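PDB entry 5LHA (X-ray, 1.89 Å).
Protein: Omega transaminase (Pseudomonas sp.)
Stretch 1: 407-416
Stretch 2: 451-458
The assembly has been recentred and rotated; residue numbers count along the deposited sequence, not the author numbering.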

# COMPACT_ATOMS: atom_id res chain seq x y z
N GLY A 407 31.49 7.90 -18.06
CA GLY A 407 31.35 7.62 -19.47
C GLY A 407 32.36 6.66 -20.06
O GLY A 407 32.32 6.42 -21.28
N GLN A 408 33.23 6.06 -19.25
CA GLN A 408 34.23 5.14 -19.77
C GLN A 408 33.63 3.85 -20.35
O GLN A 408 34.10 3.40 -21.40
CB GLN A 408 35.26 4.79 -18.70
CG GLN A 408 36.39 3.92 -19.25
CD GLN A 408 37.52 3.70 -18.26
OE1 GLN A 408 37.38 3.92 -17.06
NE2 GLN A 408 38.65 3.21 -18.77
N PRO A 409 32.63 3.22 -19.72
CA PRO A 409 32.06 2.00 -20.33
C PRO A 409 31.45 2.19 -21.71
O PRO A 409 31.62 1.32 -22.57
CB PRO A 409 30.98 1.59 -19.31
CG PRO A 409 31.45 2.13 -18.04
CD PRO A 409 32.08 3.45 -18.37
N SER A 410 30.74 3.29 -21.96
CA SER A 410 30.22 3.49 -23.31
C SER A 410 31.33 3.81 -24.30
O SER A 410 31.21 3.48 -25.48
CB SER A 410 29.16 4.59 -23.34
OG SER A 410 28.62 4.71 -24.65
N ARG A 411 32.40 4.47 -23.85
CA ARG A 411 33.51 4.76 -24.75
C ARG A 411 34.17 3.48 -25.23
O ARG A 411 34.52 3.35 -26.41
CB ARG A 411 34.54 5.67 -24.06
CG ARG A 411 34.13 7.12 -23.99
CD ARG A 411 35.30 8.02 -23.69
NE ARG A 411 36.06 7.61 -22.50
CZ ARG A 411 35.80 8.01 -21.26
NH1 ARG A 411 34.78 8.83 -21.03
NH2 ARG A 411 36.55 7.60 -20.25
N ILE A 412 34.36 2.52 -24.31
CA ILE A 412 34.85 1.20 -24.70
C ILE A 412 33.88 0.56 -25.69
O ILE A 412 34.30 -0.02 -26.70
CB ILE A 412 35.06 0.33 -23.45
CG1 ILE A 412 36.25 0.86 -22.65
CG2 ILE A 412 35.26 -1.12 -23.83
CD1 ILE A 412 36.25 0.43 -21.19
N ALA A 413 32.58 0.68 -25.42
CA ALA A 413 31.58 0.13 -26.33
C ALA A 413 31.68 0.75 -27.71
O ALA A 413 31.62 0.04 -28.72
CB ALA A 413 30.18 0.35 -25.75
N ASP A 414 31.85 2.07 -27.79
CA ASP A 414 31.96 2.71 -29.09
C ASP A 414 33.16 2.19 -29.86
O ASP A 414 33.05 1.89 -31.06
CB ASP A 414 32.03 4.23 -28.95
CG ASP A 414 30.74 4.84 -28.46
OD1 ASP A 414 29.81 4.06 -28.15
OD2 ASP A 414 30.64 6.08 -28.39
N GLU A 415 34.31 2.04 -29.19
CA GLU A 415 35.51 1.61 -29.89
C GLU A 415 35.38 0.17 -30.36
O GLU A 415 35.89 -0.19 -31.43
CB GLU A 415 36.74 1.79 -29.00
CG GLU A 415 38.03 1.57 -29.75
CD GLU A 415 38.32 2.68 -30.76
OE1 GLU A 415 37.66 3.74 -30.70
OE2 GLU A 415 39.17 2.47 -31.65
N ALA A 416 34.72 -0.67 -29.56
CA ALA A 416 34.36 -2.01 -30.02
C ALA A 416 33.52 -1.97 -31.29
O ALA A 416 33.73 -2.77 -32.20
CB ALA A 416 33.61 -2.75 -28.91
N GLU A 451 39.41 -6.54 -27.31
CA GLU A 451 40.83 -6.32 -27.09
C GLU A 451 41.26 -4.96 -27.65
O GLU A 451 41.98 -4.20 -26.99
CB GLU A 451 41.63 -7.44 -27.75
CG GLU A 451 41.51 -8.81 -27.09
CD GLU A 451 42.39 -9.86 -27.76
OE1 GLU A 451 42.73 -9.68 -28.95
OE2 GLU A 451 42.75 -10.86 -27.10
N ALA A 452 40.80 -4.64 -28.86
CA ALA A 452 41.09 -3.33 -29.45
C ALA A 452 40.47 -2.20 -28.63
O ALA A 452 41.11 -1.17 -28.40
CB ALA A 452 40.59 -3.28 -30.89
N ALA A 453 39.23 -2.39 -28.17
CA ALA A 453 38.54 -1.33 -27.44
C ALA A 453 39.24 -1.02 -26.12
O ALA A 453 39.32 0.14 -25.71
CB ALA A 453 37.08 -1.71 -27.21
N PHE A 454 39.72 -2.05 -25.42
CA PHE A 454 40.42 -1.83 -24.16
C PHE A 454 41.82 -1.30 -24.36
O PHE A 454 42.34 -0.58 -23.50
CB PHE A 454 40.46 -3.11 -23.34
CG PHE A 454 39.17 -3.44 -22.69
CD1 PHE A 454 38.77 -2.78 -21.54
CD2 PHE A 454 38.33 -4.38 -23.24
CE1 PHE A 454 37.58 -3.07 -20.94
CE2 PHE A 454 37.13 -4.67 -22.65
CZ PHE A 454 36.75 -4.02 -21.51
N ALA A 455 42.48 -1.65 -25.48
CA ALA A 455 43.75 -1.01 -25.80
C ALA A 455 43.55 0.48 -26.02
O ALA A 455 44.39 1.30 -25.63
CB ALA A 455 44.37 -1.66 -27.04
N ARG A 456 42.43 0.85 -26.64
CA ARG A 456 42.10 2.24 -26.89
C ARG A 456 41.63 2.94 -25.62
O ARG A 456 42.20 3.96 -25.21
CB ARG A 456 41.04 2.31 -27.99
CG ARG A 456 40.76 3.69 -28.51
CD ARG A 456 42.02 4.33 -29.03
NE ARG A 456 41.73 5.45 -29.92
CZ ARG A 456 41.94 5.43 -31.23
NH1 ARG A 456 42.45 4.34 -31.80
NH2 ARG A 456 41.66 6.50 -31.96
N CYS A 457 40.59 2.40 -24.98
CA CYS A 457 39.87 3.12 -23.93
C CYS A 457 39.90 2.42 -22.57
O CYS A 457 39.15 2.81 -21.67
CB CYS A 457 38.42 3.34 -24.37
SG CYS A 457 38.26 4.11 -26.00
N GLY A 458 40.74 1.41 -22.40
CA GLY A 458 40.81 0.69 -21.13
C GLY A 458 41.62 1.41 -20.07
O GLY A 458 41.30 1.35 -18.88

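The contact is a small, closely packed crossing of two helices, apolar at its centre, with a side-chain-to-backbone hydrogen bond at one end and a long salt bridge at the other. Helix 408-416 and the helix of the second stretch run at 130° to each other, closer to antiparallel than to parallel, and their axes approach to 8.0 Å. Together the two stretches bury 460 Å² of surface.

Where the helices come close, the contact is made by alanine. The CA atoms of Glu415 and Ala453 lie 4.9 Å apart, the nearest pair of CA atoms across the contact, and Ala453 points its CB toward the first helix. This methyl group rests against the backbone itself: Ala453 CB is 3.3 Å from Ile412 O and 3.5 Å from Ala416 N. Those two residues are joined by a helical hydrogen bond, from Ala416 N to Ile412 O (3.0 Å), so the methyl packs against one turn of the helix. A second small residue continues the close fit, with Ala416 CB 4.0 Å from Ala453 CB.

Ile412 supplies much of the apolar surface. Its CA-to-CB bond points sideways, but the end of the side chain comes nearer to the second helix and meets three residues there. Ile412 CG2 lies 3.9 Å from Ala453 CB and also sits over one face of the Phe454 ring, 4.1 Å from the ring centroid and 15° off the ring normal, a CH-pi contact. The CD1 atom of Ile412 reaches CE1 of Phe454 at 3.8 Å, while Ile412 CG1 packs 3.7 Å from Cys457 CB. Phe454 itself starts away from the first helix; its m rotamer at chi1 accompanies a ring whose end comes back within reach of the isoleucine.

Glu415 acts as a knob, its side chain set among Ala452, Ala453, Arg456 and Cys457. The aliphatic part does much of the packing: Glu415 CG is 3.7 Å from Ala453 CA, and Glu415 CB is 4.1 Å from Cys457 SG. The same sulfur also approaches the backbone, with Cys457 SG 3.8 Å from Arg411 O. Farther out, Glu415 CD lies 3.5 Å from Arg456 CG, and the charged ends form a long salt bridge, Glu415 OE2 to Arg456 NH1 at 3.8 Å. The carboxylate oxygen sits over a face of the guanidinium, well out of its plane, so no N-H points at it and the attraction is one of charge alone.

At the start of the first helix, Gln408 makes the direct hydrogen bonds between the stretches. With chi1 and chi2 both t, its extended side chain carries the amide to the C-terminal end of the second stretch. Gln408 NE2 donates to Cys457 O at 3.0 Å with a nearly straight angle of 171°. The same nitrogen makes a weak bond to Gly458 O, at 3.2 Å and 121°. The glutamine thus ties the first helix to two successive carbonyls at the chain terminus.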